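Local coordinates for protein glycerol-3-phosphate dehydrogenase [NAD(P)+] (Coxiella burnetii, PDB 3K96) that probably catalyses the NAD(P)H-dependent reduction of dihydroxyacetone phosphate to sn-glycerol 3-phosphate, the precursor of phospholipids, at residues P155-G161 with V176-N182; T127-W131 with Q184-L189; P31-G36 with V100-V106. One frame throughout, in Å; residues are numbered along the deposited sequence. Where two conformers were deposited one is given.

How the interactions relate
From the N terminus, interaction 3 comes first: P31-G36 is joined to V100-V106, closing a loop of 63 residues as two parallel strands of the sheet. The chain then runs on to T127-W131, where interaction 2 opens; it closes at Q184-L189. Interaction 1, between P155-G161 and V176-N182, opens and closes within that span, and both of them follow interaction 3 in series. Strand 128-131 is the common neighbour, lying between strands 102-105 and 156-160, so all three contacts reach one sheet, interaction 2 joining it to helix 183-193. That helix comes directly after strand 174-180 and folds back over the sheet, where L189 meets A157 of interaction 1.

Interaction 1: residues P155-G161 with V176-N182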
ATOM      1  N   PRO A 155      29.103  13.049 -10.592  1.00 27.49           N
ATOM      2  CA  PRO A 155      28.357  12.623  -9.427  1.00 27.14           C
ATOM      3  C   PRO A 155      26.825  12.760  -9.707  1.00 27.59           C
ATOM      4  O   PRO A 155      26.360  13.799 -10.201  1.00 27.05           O
ATOM      5  CB  PRO A 155      28.814  13.593  -8.339  1.00 26.58           C
ATOM      6  CG  PRO A 155      30.197  14.084  -8.809  1.00 27.72           C
ATOM      7  CD  PRO A 155      30.062  14.135 -10.300  1.00 28.01           C
ATOM      8  N   MET A 156      26.067  11.712  -9.380  1.00 28.06           N
ATOM      9  CA  MET A 156      24.644  11.654  -9.682  1.00 28.47           C
ATOM     10  C   MET A 156      23.820  11.221  -8.478  1.00 27.91           C
ATOM     11  O   MET A 156      24.328  10.552  -7.601  1.00 28.21           O
ATOM     12  CB  MET A 156      24.408  10.610 -10.765  1.00 29.56           C
ATOM     13  CG  MET A 156      25.028  10.896 -12.075  1.00 28.92           C
ATOM     14  SD  MET A 156      24.440   9.713 -13.298  1.00 30.19           S
ATOM     15  CE  MET A 156      25.310   8.179 -12.949  1.00 29.67           C
ATOM     16  N   ALA A 157      22.542  11.590  -8.466  1.00 26.97           N
ATOM     17  CA  ALA A 157      21.642  11.217  -7.380  1.00 27.15           C
ATOM     18  C   ALA A 157      20.197  11.276  -7.832  1.00 27.32           C
ATOM     19  O   ALA A 157      19.853  12.059  -8.715  1.00 27.67           O
ATOM     20  CB  ALA A 157      21.828  12.138  -6.163  1.00 25.06           C
ATOM     21  N   VAL A 158      19.367  10.440  -7.207  1.00 27.10           N
ATOM     22  CA  VAL A 158      17.938  10.405  -7.479  1.00 26.69           C
ATOM     23  C   VAL A 158      17.195  10.560  -6.169  1.00 26.87           C
ATOM     24  O   VAL A 158      17.563   9.969  -5.163  1.00 27.47           O
ATOM     25  CB  VAL A 158      17.495   9.097  -8.179  1.00 27.39           C
ATOM     26  CG1 VAL A 158      17.923   7.887  -7.388  1.00 24.58           C
ATOM     27  CG2 VAL A 158      15.955   9.079  -8.415  1.00 24.74           C
ATOM     28  N   ILE A 159      16.176  11.406  -6.174  0.50 27.29           N
ATOM     29  CA  ILE A 159      15.345  11.618  -5.005  0.50 27.41           C
ATOM     30  C   ILE A 159      13.949  11.119  -5.412  0.50 27.86           C
ATOM     31  O   ILE A 159      13.403  11.545  -6.436  0.50 27.26           O
ATOM     32  CB  ILE A 159      15.335  13.080  -4.577  0.50 27.44           C
ATOM     33  CG1 ILE A 159      14.661  13.227  -3.212  0.50 27.29           C
ATOM     34  CG2 ILE A 159      14.667  13.949  -5.650  0.50 27.66           C
ATOM     35  CD1 ILE A 159      14.710  14.648  -2.668  0.50 26.35           C
ATOM     36  N   SER A 160      13.400  10.206  -4.616  1.00 28.05           N
ATOM     37  CA  SER A 160      12.139   9.563  -4.933  1.00 29.72           C
ATOM     38  C   SER A 160      11.423   9.028  -3.717  1.00 29.78           C
ATOM     39  O   SER A 160      12.031   8.428  -2.853  1.00 29.88           O
ATOM     40  CB  SER A 160      12.412   8.400  -5.867  1.00 28.84           C
ATOM     41  OG  SER A 160      11.250   8.003  -6.559  1.00 32.52           O
ATOM     42  N   GLY A 161      10.123   9.270  -3.657  1.00 30.45           N
ATOM     43  CA  GLY A 161       9.295   8.781  -2.558  1.00 31.14           C
ATOM     44  C   GLY A 161       7.859   9.255  -2.677  1.00 30.52           C
ATOM     45  O   GLY A 161       7.507   9.918  -3.664  1.00 30.07           O
ATOM     46  N   VAL A 176      11.160  10.875   1.754  1.00 27.59           N
ATOM     47  CA  VAL A 176      11.612  10.404   0.453  1.00 26.45           C
ATOM     48  C   VAL A 176      12.990   9.765   0.577  1.00 27.61           C
ATOM     49  O   VAL A 176      13.700   9.966   1.565  1.00 27.07           O
ATOM     50  CB  VAL A 176      11.701  11.522  -0.600  1.00 27.53           C
ATOM     51  CG1 VAL A 176      10.317  12.089  -0.932  1.00 27.39           C
ATOM     52  CG2 VAL A 176      12.675  12.639  -0.123  1.00 25.17           C
ATOM     53  N   SER A 177      13.353   8.958  -0.413  1.00 28.59           N
ATOM     54  CA  SER A 177      14.671   8.334  -0.428  1.00 30.38           C
ATOM     55  C   SER A 177      15.581   9.142  -1.341  1.00 29.70           C
ATOM     56  O   SER A 177      15.121   9.807  -2.260  1.00 28.18           O
ATOM     57  CB  SER A 177      14.603   6.894  -0.944  1.00 31.13           C
ATOM     58  OG  SER A 177      13.802   6.065  -0.107  1.00 36.61           O
ATOM     59  N   LEU A 178      16.872   9.076  -1.070  1.00 30.01           N
ATOM     60  CA  LEU A 178      17.859   9.723  -1.918  1.00 29.74           C
ATOM     61  C   LEU A 178      19.028   8.755  -2.114  1.00 28.88           C
ATOM     62  O   LEU A 178      19.693   8.359  -1.151  1.00 29.56           O
ATOM     63  CB  LEU A 178      18.300  11.043  -1.320  1.00 30.41           C
ATOM     64  CG  LEU A 178      19.185  11.905  -2.201  1.00 32.72           C
ATOM     65  CD1 LEU A 178      19.022  13.384  -1.820  1.00 35.73           C
ATOM     66  CD2 LEU A 178      20.643  11.458  -2.149  1.00 32.06           C
ATOM     67  N   ALA A 179      19.207   8.329  -3.366  1.00 28.36           N
ATOM     68  CA  ALA A 179      20.271   7.418  -3.770  1.00 27.98           C
ATOM     69  C   ALA A 179      21.252   8.130  -4.679  1.00 27.65           C
ATOM     70  O   ALA A 179      20.856   8.877  -5.577  1.00 28.33           O
ATOM     71  CB  ALA A 179      19.696   6.195  -4.494  1.00 26.48           C
ATOM     72  N   SER A 180      22.526   7.841  -4.476  1.00 28.71           N
ATOM     73  CA  SER A 180      23.590   8.468  -5.208  1.00 29.17           C
ATOM     74  C   SER A 180      24.742   7.532  -5.510  1.00 29.47           C
ATOM     75  O   SER A 180      24.928   6.524  -4.852  1.00 31.39           O
ATOM     76  CB  SER A 180      24.129   9.632  -4.373  1.00 30.03           C
ATOM     77  OG  SER A 180      25.133  10.327  -5.083  1.00 27.94           O
ATOM     78  N   ASN A 181      25.513   7.870  -6.528  1.00 28.81           N
ATOM     79  CA  ASN A 181      26.716   7.122  -6.862  1.00 29.23           C
ATOM     80  C   ASN A 181      27.955   7.835  -6.256  1.00 29.40           C
ATOM     81  O   ASN A 181      29.102   7.456  -6.542  1.00 29.75           O
ATOM     82  CB  ASN A 181      26.889   7.041  -8.385  1.00 28.57           C
ATOM     83  CG  ASN A 181      27.258   8.396  -9.014  1.00 28.12           C
ATOM     84  OD1 ASN A 181      27.187   9.440  -8.366  1.00 28.96           O
ATOM     85  ND2 ASN A 181      27.637   8.375 -10.296  1.00 28.78           N
ATOM     86  N   ASN A 182      27.724   8.859  -5.431  1.00 29.08           N
ATOM     87  CA  ASN A 182      28.832   9.635  -4.829  1.00 28.71           C
ATOM     88  C   ASN A 182      28.499   9.987  -3.373  1.00 29.56           C
ATOM     89  O   ASN A 182      27.506  10.663  -3.108  1.00 28.80           O
ATOM     90  CB  ASN A 182      29.097  10.868  -5.700  1.00 28.12           C
ATOM     91  CG  ASN A 182      30.289  11.695  -5.230  1.00 27.70           C
ATOM     92  OD1 ASN A 182      30.217  12.389  -4.227  1.00 34.05           O
ATOM     93  ND2 ASN A 182      31.358  11.664  -5.993  1.00 23.36           N
TER
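V158 faces A179, and S160 faces S177, as hydrogen-bonded pairs of an antiparallel strand pairing, 156-160 with 174-180, in the mixed sheet of the N-terminal domain. V158 N gives to A179 O at 2.7 Å, and S177 N to S160 O at 2.8 Å. G161, just past the first strand, is predicted to bind sn-glycerol 3-phosphate. Toward the other end, past the V158-A179 pair, side chains join the backbone bonds. M156 O accepts both S180 OG at 2.7 Å and N181 N at 3.1 Å, from opposite faces of its carbonyl plane. A serine suits position 180 because its hydroxyl, anti to the backbone N (chi1 -177°), gives to M156 O while accepting from N182 N in an ST turn. N181 folds its amide back toward M156: OD1 takes M156 N at 2.7 Å, the donor standing 37° out of the amide's carbonyl plane. V158 CG1 packs on A179 CB at 3.8 Å. N182 then caps F185 N at the start of helix 183-193. That helix covers A157, I159 and L178, helix 206-228 lies over V158, S160 and A179 on the other face, and strands 128-131 and 198-203 flank the pair.

Interaction 2: residues T127-W131 with Q184-L189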
ATOM      1  N   THR A 127      30.519  19.723 -12.077  1.00 30.50           N
ATOM      2  CA  THR A 127      29.080  19.637 -12.153  1.00 29.96           C
ATOM      3  C   THR A 127      28.572  18.322 -11.555  1.00 28.18           C
ATOM      4  O   THR A 127      29.154  17.257 -11.782  1.00 26.88           O
ATOM      5  CB  THR A 127      28.609  19.746 -13.600  1.00 30.53           C
ATOM      6  OG1 THR A 127      28.859  21.070 -14.055  1.00 33.44           O
ATOM      7  CG2 THR A 127      27.084  19.428 -13.729  1.00 31.35           C
ATOM      8  N   ARG A 128      27.509  18.432 -10.755  1.00 27.58           N
ATOM      9  CA  ARG A 128      26.838  17.285 -10.147  1.00 27.57           C
ATOM     10  C   ARG A 128      25.376  17.387 -10.520  1.00 28.21           C
ATOM     11  O   ARG A 128      24.790  18.465 -10.455  1.00 29.35           O
ATOM     12  CB  ARG A 128      27.028  17.278  -8.637  1.00 28.39           C
ATOM     13  CG  ARG A 128      28.497  17.311  -8.247  1.00 27.58           C
ATOM     14  CD  ARG A 128      28.675  17.071  -6.781  1.00 29.10           C
ATOM     15  NE  ARG A 128      28.179  18.150  -5.940  1.00 26.86           N
ATOM     16  CZ  ARG A 128      28.303  18.158  -4.619  1.00 29.18           C
ATOM     17  NH1 ARG A 128      28.891  17.144  -4.002  1.00 31.49           N
ATOM     18  NH2 ARG A 128      27.841  19.168  -3.917  1.00 30.92           N
ATOM     19  N   ILE A 129      24.794  16.251 -10.879  1.00 27.67           N
ATOM     20  CA  ILE A 129      23.435  16.200 -11.382  1.00 28.35           C
ATOM     21  C   ILE A 129      22.523  15.271 -10.596  1.00 27.80           C
ATOM     22  O   ILE A 129      22.773  14.083 -10.478  1.00 27.15           O
ATOM     23  CB  ILE A 129      23.446  15.774 -12.877  1.00 27.98           C
ATOM     24  CG1 ILE A 129      24.150  16.846 -13.721  1.00 29.15           C
ATOM     25  CG2 ILE A 129      22.007  15.581 -13.443  1.00 27.61           C
ATOM     26  CD1 ILE A 129      24.416  16.402 -15.120  1.00 31.12           C
ATOM     27  N   ALA A 130      21.459  15.838 -10.047  1.00 28.37           N
ATOM     28  CA  ALA A 130      20.467  15.055  -9.318  1.00 27.37           C
ATOM     29  C   ALA A 130      19.176  15.213 -10.075  1.00 27.68           C
ATOM     30  O   ALA A 130      19.044  16.150 -10.843  1.00 26.66           O
ATOM     31  CB  ALA A 130      20.324  15.551  -7.885  1.00 26.13           C
ATOM     32  N   TRP A 131      18.240  14.266  -9.914  1.00 27.10           N
ATOM     33  CA  TRP A 131      16.933  14.389 -10.552  1.00 27.20           C
ATOM     34  C   TRP A 131      15.805  13.832  -9.667  1.00 28.22           C
ATOM     35  O   TRP A 131      16.009  12.944  -8.822  1.00 27.28           O
ATOM     36  CB  TRP A 131      16.880  13.719 -11.934  1.00 26.67           C
ATOM     37  CG  TRP A 131      17.143  12.249 -11.880  1.00 26.45           C
ATOM     38  CD1 TRP A 131      16.220  11.251 -11.703  1.00 25.99           C
ATOM     39  CD2 TRP A 131      18.408  11.614 -11.972  1.00 25.19           C
ATOM     40  NE1 TRP A 131      16.847  10.027 -11.678  1.00 27.78           N
ATOM     41  CE2 TRP A 131      18.195  10.227 -11.840  1.00 29.36           C
ATOM     42  CE3 TRP A 131      19.714  12.083 -12.149  1.00 30.19           C
ATOM     43  CZ2 TRP A 131      19.234   9.310 -11.885  1.00 29.61           C
ATOM     44  CZ3 TRP A 131      20.750  11.168 -12.191  1.00 28.62           C
ATOM     45  CH2 TRP A 131      20.502   9.795 -12.057  1.00 30.27           C
ATOM     46  N   GLN A 184      29.946  12.037  -1.232  1.00 29.86           N
ATOM     47  CA  GLN A 184      29.998  13.455  -0.916  1.00 30.22           C
ATOM     48  C   GLN A 184      28.721  14.157  -1.435  1.00 30.08           C
ATOM     49  O   GLN A 184      28.197  15.075  -0.801  1.00 31.63           O
ATOM     50  CB  GLN A 184      31.228  14.091  -1.550  1.00 30.48           C
ATOM     51  CG  GLN A 184      31.426  15.530  -1.180  1.00 31.83           C
ATOM     52  CD  GLN A 184      31.722  15.698   0.295  1.00 35.25           C
ATOM     53  OE1 GLN A 184      32.624  15.053   0.838  1.00 40.88           O
ATOM     54  NE2 GLN A 184      30.979  16.579   0.948  1.00 37.01           N
ATOM     55  N   PHE A 185      28.217  13.725  -2.585  1.00 28.73           N
ATOM     56  CA  PHE A 185      27.029  14.369  -3.176  1.00 28.16           C
ATOM     57  C   PHE A 185      25.822  14.035  -2.334  1.00 28.51           C
ATOM     58  O   PHE A 185      25.002  14.903  -2.044  1.00 28.77           O
ATOM     59  CB  PHE A 185      26.884  13.955  -4.642  1.00 27.71           C
ATOM     60  CG  PHE A 185      25.859  14.737  -5.432  1.00 27.58           C
ATOM     61  CD1 PHE A 185      25.632  16.075  -5.196  1.00 26.89           C
ATOM     62  CD2 PHE A 185      25.241  14.150  -6.519  1.00 25.24           C
ATOM     63  CE1 PHE A 185      24.730  16.776  -5.938  1.00 26.14           C
ATOM     64  CE2 PHE A 185      24.370  14.850  -7.282  1.00 25.83           C
ATOM     65  CZ  PHE A 185      24.106  16.172  -6.990  1.00 28.20           C
ATOM     66  N   SER A 186      25.711  12.778  -1.931  1.00 28.72           N
ATOM     67  CA  SER A 186      24.629  12.376  -1.074  1.00 30.92           C
ATOM     68  C   SER A 186      24.600  13.249   0.183  1.00 31.71           C
ATOM     69  O   SER A 186      23.559  13.794   0.567  1.00 31.51           O
ATOM     70  CB  SER A 186      24.807  10.908  -0.677  1.00 31.34           C
ATOM     71  OG  SER A 186      23.817  10.525   0.224  1.00 30.17           O
ATOM     72  N   LYS A 187      25.754  13.382   0.814  1.00 32.87           N
ATOM     73  CA  LYS A 187      25.887  14.171   2.040  1.00 34.90           C
ATOM     74  C   LYS A 187      25.428  15.620   1.825  1.00 33.95           C
ATOM     75  O   LYS A 187      24.626  16.149   2.599  1.00 33.70           O
ATOM     76  CB  LYS A 187      27.343  14.134   2.523  1.00 35.61           C
ATOM     77  CG  LYS A 187      27.561  14.650   3.908  1.00 41.14           C
ATOM     78  CD  LYS A 187      29.022  14.503   4.389  1.00 45.84           C
ATOM     79  CE  LYS A 187      29.137  14.976   5.860  1.00 50.11           C
ATOM     80  NZ  LYS A 187      30.501  14.829   6.495  1.00 53.17           N
ATOM     81  N   ASP A 188      25.909  16.233   0.756  1.00 32.19           N
ATOM     82  CA  ASP A 188      25.562  17.598   0.458  1.00 32.29           C
ATOM     83  C   ASP A 188      24.064  17.764   0.167  1.00 31.82           C
ATOM     84  O   ASP A 188      23.447  18.705   0.633  1.00 30.42           O
ATOM     85  CB  ASP A 188      26.398  18.125  -0.718  1.00 32.25           C
ATOM     86  CG  ASP A 188      27.887  18.189  -0.396  1.00 34.68           C
ATOM     87  OD1 ASP A 188      28.232  18.093   0.798  1.00 34.10           O
ATOM     88  OD2 ASP A 188      28.713  18.315  -1.332  1.00 33.53           O
ATOM     89  N   LEU A 189      23.473  16.851  -0.588  1.00 31.18           N
ATOM     90  CA  LEU A 189      22.050  16.971  -0.892  1.00 31.34           C
ATOM     91  C   LEU A 189      21.174  16.787   0.336  1.00 30.21           C
ATOM     92  O   LEU A 189      20.230  17.554   0.552  1.00 29.34           O
ATOM     93  CB  LEU A 189      21.643  15.973  -1.969  1.00 31.44           C
ATOM     94  CG  LEU A 189      22.165  16.299  -3.355  1.00 32.66           C
ATOM     95  CD1 LEU A 189      21.976  15.087  -4.306  1.00 30.19           C
ATOM     96  CD2 LEU A 189      21.499  17.555  -3.877  1.00 28.01           C
TER
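D188 OD2 is gripped by two nitrogens of one guanidinium: R128 NH1 and R128 NH2 each reach it at 2.9 Å, an end-on salt bridge that converges on a single oxygen. OD2 lies in the guanidinium plane and meets NH2 with its anti lone pair, whereas NH1 stands 29° out of the carboxylate plane; the two flat groups are turned 66° against each other. The other oxygen, D188 OD1, accepts from Q184 NE2 at 3.1 Å, one helical turn back, so both carboxylate oxygens are held. R128 NE has a second acid, D102 of the neighbouring strand, and the arginine probably balances charge on both.

F185 carries the apolar half. R128 sets its CB over one face of the ring, 3.6 Å from the centroid in a CH-pi contact. A bend at chi3 (-68°) then sets one face of the guanidinium against F185 CD1, with R128 NE 3.4 Å from that atom. Against the opposite ring face rests L189 CD1, and at the edge sits the carbonyl O of I129. A130 has a methyl small enough to fit beneath both helix residues: its CB is 3.9 Å from F185 CZ and 4.0 Å from L189 CD1. A helix packed with its apolar side on a central beta sheet is the layering of an alpha/beta, Rossmann-type domain; the salt bridge lies at its margin here.

Interaction 3: residues P31-G36 with V100-V106; sequences PIAILG and VTDILIV
The Rossmann fold of the nucleotide-binding domain has two parallel strands at the switch in its strand order, and here A33 with I103, I34 with L104 and L35 with I105 pair them side by side. Strand 32-35 is flanked by 55-58 on its other edge, and 102-105 by 128-131. Four backbone bonds alternate between the partners: A33 N gives to D102 O at 3.2 Å, L104 N to A33 O at 2.8 Å, L35 N to L104 O at 3.0 Å and V106 N to L35 O at 2.7 Å. Beta-branched and aliphatic residues suit a strand covered on both faces. I34 and L104 lie alongside one another on the face toward helix 39-49. On the reverse face L35 CD1 presses on I103 CG2 at 3.6 Å, brought there by a CG turned anti to the leucine's carbonyl carbon (chi1 -51°); helices 93-97 and 109-119 close over this side. A33, small, leaves its methyl 3.8 Å from V100 CG1.

G36 ends the first strand at phi 121°, psi 108°, a backbone shape that calls for glycine; it opens a sequence consistent with the GxGxxG turn that brings a dinucleotide close to the following helix. V106, at the equivalent end of the second strand, touches W40, which is predicted to bind NADPH. At the far end, before the first backbone bond, one water bridges the segments, giving to P31 O at 2.9 Å and accepting from D102 N at 2.9 Å.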
ATOM      1  N   PRO A  31      24.335  28.956  -5.464  1.00 43.96           N
ATOM      2  CA  PRO A  31      22.949  28.666  -5.756  1.00 41.24           C
ATOM      3  C   PRO A  31      22.792  27.276  -6.339  1.00 37.53           C
ATOM      4  O   PRO A  31      23.726  26.748  -6.914  1.00 37.25           O
ATOM      5  CB  PRO A  31      22.574  29.716  -6.815  1.00 41.22           C
ATOM      6  CG  PRO A  31      23.657  30.729  -6.800  1.00 43.52           C
ATOM      7  CD  PRO A  31      24.879  30.006  -6.348  1.00 44.26           C
ATOM      8  N   ILE A  32      21.628  26.674  -6.150  1.00 35.28           N
ATOM      9  CA  ILE A  32      21.344  25.385  -6.759  1.00 32.18           C
ATOM     10  C   ILE A  32      20.337  25.673  -7.864  1.00 31.59           C
ATOM     11  O   ILE A  32      19.494  26.562  -7.722  1.00 32.45           O
ATOM     12  CB  ILE A  32      20.842  24.353  -5.733  1.00 32.41           C
ATOM     13  CG1 ILE A  32      20.599  22.986  -6.415  1.00 32.56           C
ATOM     14  CG2 ILE A  32      19.610  24.865  -5.014  1.00 29.06           C
ATOM     15  CD1 ILE A  32      20.402  21.865  -5.427  1.00 31.94           C
ATOM     16  N   ALA A  33      20.460  24.985  -8.991  1.00 29.97           N
ATOM     17  CA  ALA A  33      19.531  25.178 -10.092  1.00 29.24           C
ATOM     18  C   ALA A  33      18.553  24.005 -10.155  1.00 29.01           C
ATOM     19  O   ALA A  33      18.959  22.835 -10.051  1.00 28.10           O
ATOM     20  CB  ALA A  33      20.285  25.319 -11.443  1.00 28.15           C
ATOM     21  N   ILE A  34      17.270  24.331 -10.303  1.00 28.86           N
ATOM     22  CA  ILE A  34      16.226  23.320 -10.489  1.00 28.77           C
ATOM     23  C   ILE A  34      15.638  23.501 -11.883  1.00 28.66           C
ATOM     24  O   ILE A  34      15.042  24.534 -12.184  1.00 28.19           O
ATOM     25  CB  ILE A  34      15.117  23.430  -9.426  1.00 29.05           C
ATOM     26  CG1 ILE A  34      15.687  23.040  -8.054  1.00 29.73           C
ATOM     27  CG2 ILE A  34      13.939  22.561  -9.823  1.00 27.01           C
ATOM     28  CD1 ILE A  34      14.750  23.225  -6.887  1.00 31.46           C
ATOM     29  N   LEU A  35      15.827  22.488 -12.726  1.00 27.92           N
ATOM     30  CA  LEU A  35      15.369  22.497 -14.100  1.00 28.14           C
ATOM     31  C   LEU A  35      14.041  21.741 -14.167  1.00 28.87           C
ATOM     32  O   LEU A  35      14.004  20.526 -13.976  1.00 27.89           O
ATOM     33  CB  LEU A  35      16.425  21.827 -15.010  1.00 28.09           C
ATOM     34  CG  LEU A  35      17.879  22.335 -14.883  1.00 29.85           C
ATOM     35  CD1 LEU A  35      18.802  21.660 -15.921  1.00 25.11           C
ATOM     36  CD2 LEU A  35      17.978  23.864 -14.979  1.00 25.04           C
ATOM     37  N   GLY A  36      12.965  22.476 -14.427  1.00 29.81           N
ATOM     38  CA  GLY A  36      11.595  21.918 -14.460  1.00 30.66           C
ATOM     39  C   GLY A  36      10.741  22.642 -13.430  1.00 30.40           C
ATOM     40  O   GLY A  36      10.887  22.439 -12.209  1.00 30.19           O
ATOM     41  N   VAL A 100      26.687  28.050 -11.211  1.00 37.15           N
ATOM     42  CA  VAL A 100      26.026  26.949 -10.504  1.00 36.78           C
ATOM     43  C   VAL A 100      26.666  25.642 -10.925  1.00 35.29           C
ATOM     44  O   VAL A 100      26.918  25.440 -12.111  1.00 35.14           O
ATOM     45  CB  VAL A 100      24.526  26.889 -10.886  1.00 36.68           C
ATOM     46  CG1 VAL A 100      23.883  25.589 -10.387  1.00 36.92           C
ATOM     47  CG2 VAL A 100      23.806  28.128 -10.363  1.00 37.43           C
ATOM     48  N   THR A 101      26.961  24.765  -9.976  1.00 34.55           N
ATOM     49  CA  THR A 101      27.500  23.455 -10.347  1.00 35.23           C
ATOM     50  C   THR A 101      26.604  22.283  -9.917  1.00 33.60           C
ATOM     51  O   THR A 101      26.778  21.168 -10.426  1.00 34.55           O
ATOM     52  CB  THR A 101      28.897  23.265  -9.816  1.00 34.85           C
ATOM     53  OG1 THR A 101      28.860  23.434  -8.401  1.00 36.87           O
ATOM     54  CG2 THR A 101      29.862  24.287 -10.471  1.00 37.85           C
ATOM     55  N   ASP A 102      25.680  22.525  -8.978  1.00 32.90           N
ATOM     56  CA  ASP A 102      24.720  21.495  -8.515  1.00 32.07           C
ATOM     57  C   ASP A 102      23.382  21.736  -9.173  1.00 31.56           C
ATOM     58  O   ASP A 102      22.784  22.798  -9.010  1.00 29.61           O
ATOM     59  CB  ASP A 102      24.568  21.503  -7.001  1.00 32.14           C
ATOM     60  CG  ASP A 102      25.771  20.911  -6.294  1.00 33.22           C
ATOM     61  OD1 ASP A 102      26.611  20.276  -6.966  1.00 33.72           O
ATOM     62  OD2 ASP A 102      25.859  21.053  -5.064  1.00 36.76           O
ATOM     63  N   ILE A 103      22.913  20.732  -9.912  1.00 31.43           N
ATOM     64  CA  ILE A 103      21.689  20.833 -10.690  1.00 30.74           C
ATOM     65  C   ILE A 103      20.704  19.715 -10.349  1.00 30.35           C
ATOM     66  O   ILE A 103      21.085  18.550 -10.263  1.00 29.38           O
ATOM     67  CB  ILE A 103      22.038  20.705 -12.179  1.00 31.11           C
ATOM     68  CG1 ILE A 103      23.198  21.659 -12.530  1.00 31.65           C
ATOM     69  CG2 ILE A 103      20.821  20.951 -13.038  1.00 28.62           C
ATOM     70  CD1 ILE A 103      23.808  21.413 -13.888  1.00 32.38           C
ATOM     71  N   LEU A 104      19.439  20.087 -10.181  1.00 29.90           N
ATOM     72  CA  LEU A 104      18.370  19.144  -9.836  1.00 28.95           C
ATOM     73  C   LEU A 104      17.296  19.190 -10.917  1.00 28.94           C
ATOM     74  O   LEU A 104      16.571  20.175 -11.052  1.00 28.00           O
ATOM     75  CB  LEU A 104      17.802  19.495  -8.463  1.00 29.50           C
ATOM     76  CG  LEU A 104      16.562  18.741  -7.984  1.00 30.36           C
ATOM     77  CD1 LEU A 104      16.770  17.211  -7.999  1.00 26.11           C
ATOM     78  CD2 LEU A 104      16.207  19.255  -6.601  1.00 30.45           C
ATOM     79  N   ILE A 105      17.239  18.139 -11.719  1.00 28.09           N
ATOM     80  CA  ILE A 105      16.315  18.068 -12.832  1.00 28.79           C
ATOM     81  C   ILE A 105      14.986  17.429 -12.413  1.00 29.47           C
ATOM     82  O   ILE A 105      14.972  16.333 -11.878  1.00 28.19           O
ATOM     83  CB  ILE A 105      16.903  17.212 -13.980  1.00 28.63           C
ATOM     84  CG1 ILE A 105      18.277  17.764 -14.421  1.00 30.32           C
ATOM     85  CG2 ILE A 105      15.912  17.136 -15.127  1.00 28.66           C
ATOM     86  CD1 ILE A 105      18.988  16.916 -15.473  1.00 27.61           C
ATOM     87  N   VAL A 106      13.877  18.106 -12.716  1.00 29.94           N
ATOM     88  CA  VAL A 106      12.555  17.622 -12.351  1.00 30.80           C
ATOM     89  C   VAL A 106      11.556  17.852 -13.500  1.00 31.99           C
ATOM     90  O   VAL A 106      10.488  18.395 -13.299  1.00 33.90           O
ATOM     91  CB  VAL A 106      12.029  18.321 -11.064  1.00 31.19           C
ATOM     92  CG1 VAL A 106      10.841  17.567 -10.513  1.00 33.17           C
ATOM     93  CG2 VAL A 106      13.117  18.384  -9.979  1.00 32.09           C
TER
HETATM   94  O   HOH W   1      25.765  24.743  -7.103  1.00 41.68           O